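Local coordinates for mandelate racemase / muconate lactonizing enzyme family protein (PDB 4DXK) that is of undetermined substrate specificity but probably acts as a metal-dependent lyase or isomerase of the mandelate racemase subgroup of the enolase superfamily, at residues Q237-E242 with N338-E343; V288-S293 with T330-N335; P51-R56 with D62-D67. One frame throughout, in Å; residues are numbered along the deposited sequence.

Contact 1. Residues Q237-E242 with N338-E343. With NA (sodium ion), chain C.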
loop_
_atom_site.group_PDB
_atom_site.type_symbol
_atom_site.label_atom_id
_atom_site.label_comp_id
_atom_site.label_asym_id
_atom_site.label_seq_id
_atom_site.Cartn_x
_atom_site.Cartn_y
_atom_site.Cartn_z
ATOM N N GLN A 237 -4.343 -24.481 -21.688
ATOM C CA GLN A 237 -3.860 -23.269 -22.350
ATOM C C GLN A 237 -5.008 -22.367 -22.802
ATOM O O GLN A 237 -5.093 -21.992 -23.969
ATOM C CB GLN A 237 -2.975 -23.618 -23.554
ATOM C CG GLN A 237 -1.746 -24.450 -23.204
ATOM C CD GLN A 237 -2.012 -25.946 -23.214
ATOM O OE1 GLN A 237 -2.722 -26.464 -24.082
ATOM N NE2 GLN A 237 -1.439 -26.651 -22.244
ATOM N N THR A 238 -5.896 -22.032 -21.873
ATOM C CA THR A 238 -7.025 -21.173 -22.194
ATOM C C THR A 238 -6.567 -19.747 -22.513
ATOM O O THR A 238 -5.535 -19.289 -22.022
ATOM C CB THR A 238 -8.057 -21.187 -21.068
ATOM O OG1 THR A 238 -7.410 -20.860 -19.832
ATOM C CG2 THR A 238 -8.688 -22.568 -20.957
ATOM N N PHE A 239 -7.332 -19.061 -23.351
ATOM C CA PHE A 239 -6.931 -17.756 -23.862
ATOM C C PHE A 239 -7.365 -16.615 -22.945
ATOM O O PHE A 239 -6.598 -15.689 -22.684
ATOM C CB PHE A 239 -7.516 -17.560 -25.258
ATOM C CG PHE A 239 -7.013 -16.339 -25.966
ATOM C CD1 PHE A 239 -5.702 -16.271 -26.415
ATOM C CD2 PHE A 239 -7.852 -15.255 -26.186
ATOM C CE1 PHE A 239 -5.233 -15.147 -27.084
ATOM C CE2 PHE A 239 -7.396 -14.132 -26.862
ATOM C CZ PHE A 239 -6.081 -14.074 -27.302
ATOM N N TRP A 240 -8.607 -16.678 -22.475
ATOM C CA TRP A 240 -9.090 -15.728 -21.478
ATOM C C TRP A 240 -10.178 -16.358 -20.634
ATOM O O TRP A 240 -10.796 -17.341 -21.056
ATOM C CB TRP A 240 -9.508 -14.396 -22.118
ATOM C CG TRP A 240 -10.845 -14.265 -22.828
ATOM C CD1 TRP A 240 -12.078 -14.732 -22.432
ATOM C CD2 TRP A 240 -11.070 -13.510 -24.023
ATOM N NE1 TRP A 240 -13.048 -14.316 -23.326
ATOM C CE2 TRP A 240 -12.451 -13.557 -24.301
ATOM C CE3 TRP A 240 -10.232 -12.804 -24.891
ATOM C CZ2 TRP A 240 -13.008 -12.934 -25.427
ATOM C CZ3 TRP A 240 -10.790 -12.166 -25.985
ATOM C CH2 TRP A 240 -12.162 -12.241 -26.245
ATOM N N HIS A 241 -10.386 -15.809 -19.441
ATOM C CA HIS A 241 -11.435 -16.253 -18.529
ATOM C C HIS A 241 -12.366 -15.081 -18.319
ATOM O O HIS A 241 -12.017 -14.101 -17.641
ATOM C CB HIS A 241 -10.848 -16.729 -17.200
ATOM C CG HIS A 241 -10.077 -18.008 -17.312
ATOM N ND1 HIS A 241 -9.395 -18.563 -16.249
ATOM C CD2 HIS A 241 -9.879 -18.843 -18.359
ATOM C CE1 HIS A 241 -8.806 -19.681 -16.639
ATOM N NE2 HIS A 241 -9.079 -19.871 -17.918
ATOM N N GLU A 242 -13.540 -15.168 -18.933
ATOM C CA GLU A 242 -14.456 -14.038 -19.026
ATOM C C GLU A 242 -15.499 -14.079 -17.921
ATOM O O GLU A 242 -16.160 -15.105 -17.704
ATOM C CB GLU A 242 -15.130 -14.056 -20.396
ATOM C CG GLU A 242 -16.073 -12.886 -20.667
ATOM C CD GLU A 242 -16.574 -12.881 -22.099
ATOM O OE1 GLU A 242 -15.935 -13.506 -22.971
ATOM O OE2 GLU A 242 -17.632 -12.269 -22.367
ATOM N N ASN A 338 -5.966 -0.859 -30.328
ATOM C CA ASN A 338 -5.862 -1.996 -29.416
ATOM C C ASN A 338 -7.041 -2.964 -29.490
ATOM O O ASN A 338 -7.187 -3.798 -28.606
ATOM C CB ASN A 338 -5.661 -1.531 -27.966
ATOM C CG ASN A 338 -6.848 -0.770 -27.432
ATOM O OD1 ASN A 338 -7.541 -0.087 -28.190
ATOM N ND2 ASN A 338 -7.091 -0.869 -26.126
ATOM N N ALA A 339 -7.873 -2.885 -30.529
ATOM C CA ALA A 339 -8.911 -3.913 -30.694
ATOM C C ALA A 339 -8.257 -5.245 -31.069
ATOM O O ALA A 339 -7.471 -5.321 -32.016
ATOM C CB ALA A 339 -9.933 -3.507 -31.738
ATOM N N LEU A 340 -8.590 -6.291 -30.325
ATOM C CA LEU A 340 -7.939 -7.590 -30.455
ATOM C C LEU A 340 -8.686 -8.530 -31.390
ATOM O O LEU A 340 -8.098 -9.170 -32.264
ATOM C CB LEU A 340 -7.838 -8.222 -29.063
ATOM C CG LEU A 340 -7.226 -9.614 -28.957
ATOM C CD1 LEU A 340 -5.755 -9.595 -29.347
ATOM C CD2 LEU A 340 -7.382 -10.137 -27.546
ATOM N N VAL A 341 -9.986 -8.663 -31.149
ATOM C CA VAL A 341 -10.866 -9.509 -31.942
ATOM C C VAL A 341 -12.251 -8.900 -31.914
ATOM O O VAL A 341 -12.583 -8.145 -30.993
ATOM C CB VAL A 341 -10.985 -10.938 -31.362
ATOM C CG1 VAL A 341 -9.781 -11.787 -31.730
ATOM C CG2 VAL A 341 -11.189 -10.897 -29.846
ATOM N N GLN A 342 -13.055 -9.222 -32.924
ATOM C CA GLN A 342 -14.467 -8.843 -32.939
ATOM C C GLN A 342 -15.335 -10.087 -33.001
ATOM O O GLN A 342 -15.431 -10.723 -34.053
ATOM C CB GLN A 342 -14.801 -7.927 -34.120
ATOM C CG GLN A 342 -16.292 -7.590 -34.189
ATOM C CD GLN A 342 -16.776 -6.953 -32.900
ATOM O OE1 GLN A 342 -16.275 -5.903 -32.492
ATOM N NE2 GLN A 342 -17.737 -7.603 -32.232
ATOM N N GLU A 343 -15.948 -10.436 -31.871
ATOM C CA GLU A 343 -16.890 -11.544 -31.776
ATOM C C GLU A 343 -17.996 -11.450 -32.824
ATOM O O GLU A 343 -18.484 -10.351 -33.111
ATOM C CB GLU A 343 -17.543 -11.520 -30.396
ATOM C CG GLU A 343 -18.416 -12.720 -30.126
ATOM C CD GLU A 343 -19.102 -12.664 -28.787
ATOM O OE1 GLU A 343 -19.464 -11.559 -28.330
ATOM O OE2 GLU A 343 -19.280 -13.736 -28.181
HETATM NA NA NA C . -19.893 -12.783 -22.395
HETATM O O HOH W 1 -22.209 -13.219 -22.374
HETATM O O HOH W 2 -20.008 -12.714 -20.072
#

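Contact 2. Residues V288-S293 with T330-N335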
loop_
_atom_site.group_PDB
_atom_site.type_symbol
_atom_site.label_atom_id
_atom_site.label_comp_id
_atom_site.label_asym_id
_atom_site.label_seq_id
_atom_site.Cartn_x
_atom_site.Cartn_y
_atom_site.Cartn_z
ATOM N N VAL A 288 -10.044 -6.129 -21.987
ATOM C CA VAL A 288 -11.104 -5.201 -21.628
ATOM C C VAL A 288 -12.281 -5.438 -22.564
ATOM O O VAL A 288 -12.222 -5.156 -23.769
ATOM C CB VAL A 288 -10.606 -3.745 -21.651
ATOM C CG1 VAL A 288 -11.762 -2.767 -21.434
ATOM C CG2 VAL A 288 -9.508 -3.550 -20.597
ATOM N N MET A 289 -13.349 -5.989 -21.993
ATOM C CA MET A 289 -14.564 -6.311 -22.732
ATOM C C MET A 289 -15.591 -5.250 -22.454
ATOM O O MET A 289 -15.677 -4.722 -21.348
ATOM C CB MET A 289 -15.147 -7.638 -22.268
ATOM C CG MET A 289 -14.130 -8.669 -22.005
ATOM S SD MET A 289 -13.354 -9.340 -23.480
ATOM C CE MET A 289 -14.760 -10.087 -24.315
ATOM N N LEU A 290 -16.391 -4.950 -23.464
ATOM C CA LEU A 290 -17.490 -4.016 -23.287
ATOM C C LEU A 290 -18.558 -4.377 -24.305
ATOM O O LEU A 290 -18.269 -5.064 -25.288
ATOM C CB LEU A 290 -17.013 -2.573 -23.468
ATOM C CG LEU A 290 -16.324 -2.180 -24.776
ATOM C CD1 LEU A 290 -17.318 -1.912 -25.894
ATOM C CD2 LEU A 290 -15.456 -0.952 -24.563
ATOM N N ASP A 291 -19.782 -3.923 -24.065
ATOM C CA ASP A 291 -20.837 -3.989 -25.057
ATOM C C ASP A 291 -21.300 -2.562 -25.270
ATOM O O ASP A 291 -21.744 -1.903 -24.325
ATOM C CB ASP A 291 -21.975 -4.888 -24.553
ATOM C CG ASP A 291 -23.110 -5.020 -25.549
ATOM O OD1 ASP A 291 -23.639 -3.967 -25.966
ATOM O OD2 ASP A 291 -23.464 -6.161 -25.927
ATOM N N ILE A 292 -21.174 -2.073 -26.503
ATOM C CA ILE A 292 -21.457 -0.676 -26.784
ATOM C C ILE A 292 -22.891 -0.283 -26.452
ATOM O O ILE A 292 -23.158 0.881 -26.164
ATOM C CB ILE A 292 -21.154 -0.319 -28.252
ATOM C CG1 ILE A 292 -22.002 -1.150 -29.204
ATOM C CG2 ILE A 292 -19.669 -0.488 -28.560
ATOM C CD1 ILE A 292 -21.839 -0.717 -30.636
ATOM N N SER A 293 -23.805 -1.246 -26.495
ATOM C CA SER A 293 -25.217 -0.986 -26.202
ATOM C C SER A 293 -25.570 -1.110 -24.723
ATOM O O SER A 293 -26.725 -0.874 -24.343
ATOM C CB SER A 293 -26.137 -1.888 -27.035
ATOM O OG SER A 293 -26.175 -3.219 -26.556
ATOM N N THR A 330 -18.005 -3.484 -34.954
ATOM C CA THR A 330 -16.990 -3.692 -35.973
ATOM C C THR A 330 -16.343 -2.367 -36.380
ATOM O O THR A 330 -15.127 -2.302 -36.537
ATOM C CB THR A 330 -17.549 -4.476 -37.173
ATOM O OG1 THR A 330 -18.085 -5.725 -36.712
ATOM C CG2 THR A 330 -16.455 -4.772 -38.180
ATOM N N HIS A 331 -17.135 -1.298 -36.513
ATOM C CA HIS A 331 -16.547 0.029 -36.762
ATOM C C HIS A 331 -15.539 0.394 -35.667
ATOM O O HIS A 331 -14.429 0.850 -35.944
ATOM C CB HIS A 331 -17.617 1.128 -36.833
ATOM C CG HIS A 331 -18.387 1.152 -38.114
ATOM N ND1 HIS A 331 -17.959 1.839 -39.230
ATOM C CD2 HIS A 331 -19.564 0.573 -38.453
ATOM C CE1 HIS A 331 -18.839 1.679 -40.202
ATOM N NE2 HIS A 331 -19.824 0.917 -39.756
ATOM N N LEU A 332 -15.925 0.208 -34.411
ATOM C CA LEU A 332 -15.013 0.475 -33.301
ATOM C C LEU A 332 -13.750 -0.380 -33.372
ATOM O O LEU A 332 -12.637 0.119 -33.172
ATOM C CB LEU A 332 -15.727 0.254 -31.977
ATOM C CG LEU A 332 -14.869 0.403 -30.715
ATOM C CD1 LEU A 332 -14.292 1.807 -30.572
ATOM C CD2 LEU A 332 -15.676 0.017 -29.481
ATOM N N SER A 333 -13.921 -1.650 -33.707
ATOM C CA SER A 333 -12.802 -2.575 -33.806
ATOM C C SER A 333 -11.871 -2.286 -34.977
ATOM O O SER A 333 -10.710 -2.663 -34.925
ATOM C CB SER A 333 -13.315 -4.010 -33.890
ATOM O OG SER A 333 -13.867 -4.403 -32.648
ATOM N N LEU A 334 -12.365 -1.647 -36.037
ATOM C CA LEU A 334 -11.484 -1.273 -37.139
ATOM C C LEU A 334 -10.711 -0.002 -36.813
ATOM O O LEU A 334 -9.621 0.221 -37.336
ATOM C CB LEU A 334 -12.263 -1.101 -38.447
ATOM C CG LEU A 334 -12.971 -2.365 -38.942
ATOM C CD1 LEU A 334 -13.541 -2.111 -40.324
ATOM C CD2 LEU A 334 -12.078 -3.585 -38.969
ATOM N N ASN A 335 -11.266 0.841 -35.952
ATOM C CA ASN A 335 -10.580 2.059 -35.556
ATOM C C ASN A 335 -9.586 1.880 -34.405
ATOM O O ASN A 335 -8.450 2.331 -34.479
ATOM C CB ASN A 335 -11.567 3.158 -35.167
ATOM C CG ASN A 335 -10.890 4.272 -34.426
ATOM O OD1 ASN A 335 -10.978 4.354 -33.189
ATOM N ND2 ASN A 335 -10.144 5.089 -35.148
#

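Contact 3. Residues P51-R56 with D62-D67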
loop_
_atom_site.group_PDB
_atom_site.type_symbol
_atom_site.label_atom_id
_atom_site.label_comp_id
_atom_site.label_asym_id
_atom_site.label_seq_id
_atom_site.Cartn_x
_atom_site.Cartn_y
_atom_site.Cartn_z
ATOM N N PRO A 51 -38.163 13.799 -23.958
ATOM C CA PRO A 51 -38.336 15.212 -23.587
ATOM C C PRO A 51 -37.017 15.978 -23.501
ATOM O O PRO A 51 -37.031 17.210 -23.590
ATOM C CB PRO A 51 -39.020 15.144 -22.214
ATOM C CG PRO A 51 -38.722 13.780 -21.696
ATOM C CD PRO A 51 -38.656 12.891 -22.906
ATOM N N ARG A 52 -35.898 15.273 -23.342
ATOM C CA ARG A 52 -34.601 15.924 -23.245
ATOM C C ARG A 52 -33.911 16.148 -24.585
ATOM O O ARG A 52 -32.969 16.940 -24.667
ATOM C CB ARG A 52 -33.676 15.123 -22.335
ATOM C CG ARG A 52 -34.070 15.234 -20.883
ATOM C CD ARG A 52 -33.327 14.245 -20.006
ATOM N NE ARG A 52 -33.637 14.470 -18.596
ATOM C CZ ARG A 52 -34.772 14.110 -18.012
ATOM N NH1 ARG A 52 -35.717 13.485 -18.701
ATOM N NH2 ARG A 52 -34.965 14.367 -16.722
ATOM N N VAL A 53 -34.345 15.455 -25.635
ATOM C CA VAL A 53 -33.595 15.531 -26.892
ATOM C C VAL A 53 -34.371 16.047 -28.105
ATOM O O VAL A 53 -33.753 16.458 -29.082
ATOM C CB VAL A 53 -32.909 14.193 -27.253
ATOM C CG1 VAL A 53 -32.075 13.690 -26.084
ATOM C CG2 VAL A 53 -33.936 13.155 -27.689
ATOM N N ILE A 54 -35.699 16.013 -28.078
ATOM C CA ILE A 54 -36.452 16.593 -29.188
ATOM C C ILE A 54 -36.107 18.074 -29.278
ATOM O O ILE A 54 -36.160 18.792 -28.271
ATOM C CB ILE A 54 -37.979 16.435 -29.021
ATOM C CG1 ILE A 54 -38.366 14.959 -28.960
ATOM C CG2 ILE A 54 -38.730 17.154 -30.150
ATOM C CD1 ILE A 54 -38.058 14.198 -30.218
ATOM N N GLY A 55 -35.741 18.519 -30.477
ATOM C CA GLY A 55 -35.366 19.904 -30.693
ATOM C C GLY A 55 -33.870 20.156 -30.582
ATOM O O GLY A 55 -33.405 21.247 -30.913
ATOM N N ARG A 56 -33.112 19.160 -30.118
ATOM C CA ARG A 56 -31.670 19.317 -29.911
ATOM C C ARG A 56 -30.859 18.984 -31.163
ATOM O O ARG A 56 -31.295 18.207 -32.018
ATOM C CB ARG A 56 -31.205 18.427 -28.759
ATOM C CG ARG A 56 -31.772 18.814 -27.397
ATOM C CD ARG A 56 -31.005 19.986 -26.800
ATOM N NE ARG A 56 -29.582 19.663 -26.708
ATOM C CZ ARG A 56 -28.980 19.151 -25.637
ATOM N NH1 ARG A 56 -29.657 18.928 -24.512
ATOM N NH2 ARG A 56 -27.682 18.874 -25.682
ATOM N N ASP A 62 -20.979 14.311 -27.640
ATOM C CA ASP A 62 -20.438 14.258 -26.284
ATOM C C ASP A 62 -21.352 14.980 -25.300
ATOM O O ASP A 62 -21.555 14.516 -24.172
ATOM C CB ASP A 62 -19.034 14.861 -26.240
ATOM C CG ASP A 62 -17.986 13.914 -26.778
ATOM O OD1 ASP A 62 -18.027 12.707 -26.449
ATOM O OD2 ASP A 62 -17.111 14.371 -27.539
ATOM N N LEU A 63 -21.924 16.102 -25.723
ATOM C CA LEU A 63 -22.818 16.859 -24.854
ATOM C C LEU A 63 -24.112 16.089 -24.562
ATOM O O LEU A 63 -24.566 16.026 -23.416
ATOM C CB LEU A 63 -23.149 18.216 -25.475
ATOM C CG LEU A 63 -24.078 19.114 -24.658
ATOM C CD1 LEU A 63 -23.442 19.474 -23.321
ATOM C CD2 LEU A 63 -24.454 20.360 -25.449
ATOM N N LEU A 64 -24.706 15.495 -25.591
ATOM C CA LEU A 64 -25.924 14.712 -25.402
ATOM C C LEU A 64 -25.669 13.501 -24.508
ATOM O O LEU A 64 -26.521 13.161 -23.683
ATOM C CB LEU A 64 -26.529 14.295 -26.746
ATOM C CG LEU A 64 -27.323 15.406 -27.440
ATOM C CD1 LEU A 64 -27.561 15.102 -28.921
ATOM C CD2 LEU A 64 -28.660 15.640 -26.728
ATOM N N ALA A 65 -24.510 12.858 -24.644
ATOM C CA ALA A 65 -24.182 11.746 -23.757
ATOM C C ALA A 65 -24.143 12.234 -22.304
ATOM O O ALA A 65 -24.717 11.609 -21.408
ATOM C CB ALA A 65 -22.854 11.118 -24.146
ATOM N N GLN A 66 -23.493 13.369 -22.078
ATOM C CA GLN A 66 -23.429 13.962 -20.748
ATOM C C GLN A 66 -24.828 14.290 -20.232
ATOM O O GLN A 66 -25.151 14.025 -19.062
ATOM C CB GLN A 66 -22.579 15.228 -20.817
ATOM C CG GLN A 66 -22.191 15.871 -19.487
ATOM C CD GLN A 66 -21.377 17.138 -19.712
ATOM O OE1 GLN A 66 -21.172 17.557 -20.854
ATOM N NE2 GLN A 66 -20.918 17.753 -18.630
ATOM N N ASP A 67 -25.665 14.855 -21.095
ATOM C CA ASP A 67 -26.996 15.304 -20.696
ATOM C C ASP A 67 -27.942 14.161 -20.324
ATOM O O ASP A 67 -28.963 14.398 -19.668
ATOM C CB ASP A 67 -27.634 16.171 -21.792
ATOM C CG ASP A 67 -27.006 17.549 -21.899
ATOM O OD1 ASP A 67 -26.302 17.956 -20.959
ATOM O OD2 ASP A 67 -27.244 18.227 -22.923
#

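Contact 1. Residues Q237-E242 with N338-E343
Leu-340 uses a single methyl on two rings: its CD2 sits 4.1 Å from Phe-239 CE2 and 4.3 Å from Trp-240 CZ3, close to both ring planes. Val-341 comes at the indole from the opposite direction, and in the conformer described its CG2 is 4.0 Å from Trp-240 CH2. Both rings thus present an edge to the methyls of 338-343. The nearest CA atoms, those of Phe-239 and Leu-340, are 12.2 Å apart, so side chains, not backbones, span the gap between the start of strand 240-242 and the loop before strand 342-343. With chi1 at 78°, the indole of Trp-240 leaves the backbone between N and the carbonyl carbon. Its NE1 then donates to OE1 of Glu-242 at 3.0 Å, on the anti side of the carboxylate; the bond is bent (139°) and OE1 lies 25° out of the indole plane. OE2 of Glu-242 binds the sodium ion at 2.3 Å, alongside Glu-216, Glu-268 and two waters, as in the three-carboxylate metal site of enolase-superfamily barrels. The chemistry implies a division of labour: dispersion forces pack the benzo edge, while the indole N-H and the ammonium of Lys-172 hold the metal-binding carboxylate as second-shell partners.

Contact 2. Residues V288-S293 with T330-N335
Methyl groups alone join Leu-332 to Leu-290 and Ile-292, and no flat group takes part; the nearby planar group is the carboxylate of Asp-291. Its OD1 receives the backbone N of Ser-293 nearly along the C-O axis at 2.8 Å, which makes an Asx turn, and also the OG of Ser-293 at 2.7 Å, from the syn side and 27° out of the carboxylate plane. OD2 bonds to ND1 of His-318. Across the interface, CD2 of Leu-332 does the touching: it lies 4.1 Å from Ile-292 CG2 and 4.4 Å from Leu-290 CD1. The side chains of Ile-292 and Leu-332 run antiparallel, so that methyl meets methyl alongside. In Leu-332, CG stands opposite the backbone N (chi1 176°), which carries the CD2 methyl off helix 323-335 toward the strand end. Ile-292 also rests on Val-325 and Ala-328 of that helix, and Leu-290 on Ala-301 of helix 297-310, so the strand end and the residues just after it pack against both helices. The contact is thus wholly apolar, whereas the adjoining Asp-291 has each oxygen occupied. That pairing with His-318 is consistent with the Asp-His dyad of mandelate racemase relatives, with the turn to Ser-293 probably fixing the rotation of the carboxylate.

Contact 3. Residues P51-R56 with D62-D67
Helix 38-53 ends in a type II beta turn from Val-53 to Arg-56, closed by Arg-56 N to Val-53 O at 3.0 Å with Gly-55 at a positive phi, and this turn sets its side chains against helix 61-68 within the N-terminal capping domain of the enolase-superfamily fold. The main bond across the gap is a salt bridge between Arg-56 and Asp-67. NH1 and NH2 of the arginine approach end-on, yet both grip the same oxygen: Asp-67 OD2 is 2.9 Å from Arg-56 NH2 and 3.0 Å from Arg-56 NH1. The guanidinium and carboxylate planes stand 70° apart. OD2 lies almost in the guanidinium plane, so one N-H of each terminal nitrogen converges on it, and angles of 141° at NH1 and 147° at NH2 mark both bonds as bent. NH2 comes almost straight on to the oxygen, whereas NH1 comes from the anti side, well out of the carboxylate plane. Bends at chi2 and chi3 fold the Arg-56 chain back toward the helix. This brings one guanidinium face over CD2 of Leu-64, which lies 3.5 Å from NH2 of Arg-56 and is offset toward the rim of the group. Leu-63 adds its own CD2 obliquely, 3.6 Å from that same nitrogen. On the side of helix 79-99, Val-53 meets Leu-64, backed by Phe-87 and Leu-91. OD1 of Asp-67 makes a salt bridge to Arg-184 of a neighbouring subunit, which would further favour its negative charge. Within the apolar layer, CG1 of Val-53 and CD2 of Leu-64 are 4.0 Å apart.

Overall arrangement
Contacts 1 and 2 belong to the barrel and touch, their centres 13 Å apart: helix 323-335 leads into strand 342-343, and OE1 of Gln-342 probably bonds to OG of Ser-333 at 2.8 Å. Contact 1 carries a ligand of the sodium ion, whereas in contact 2 the side chain of Leu-290 is about 11 Å from it. Contact 3 lies in the N-terminal domain, its centre 35 Å from that of contact 1 and 23 Å from that of contact 2; its nearest atoms are about 10 Å from contact 2. Across a subunit interface the two regions do meet: Asp-62 hydrogen-bonds to Asn-335 of another neighbouring subunit, not the one that supplies Arg-184.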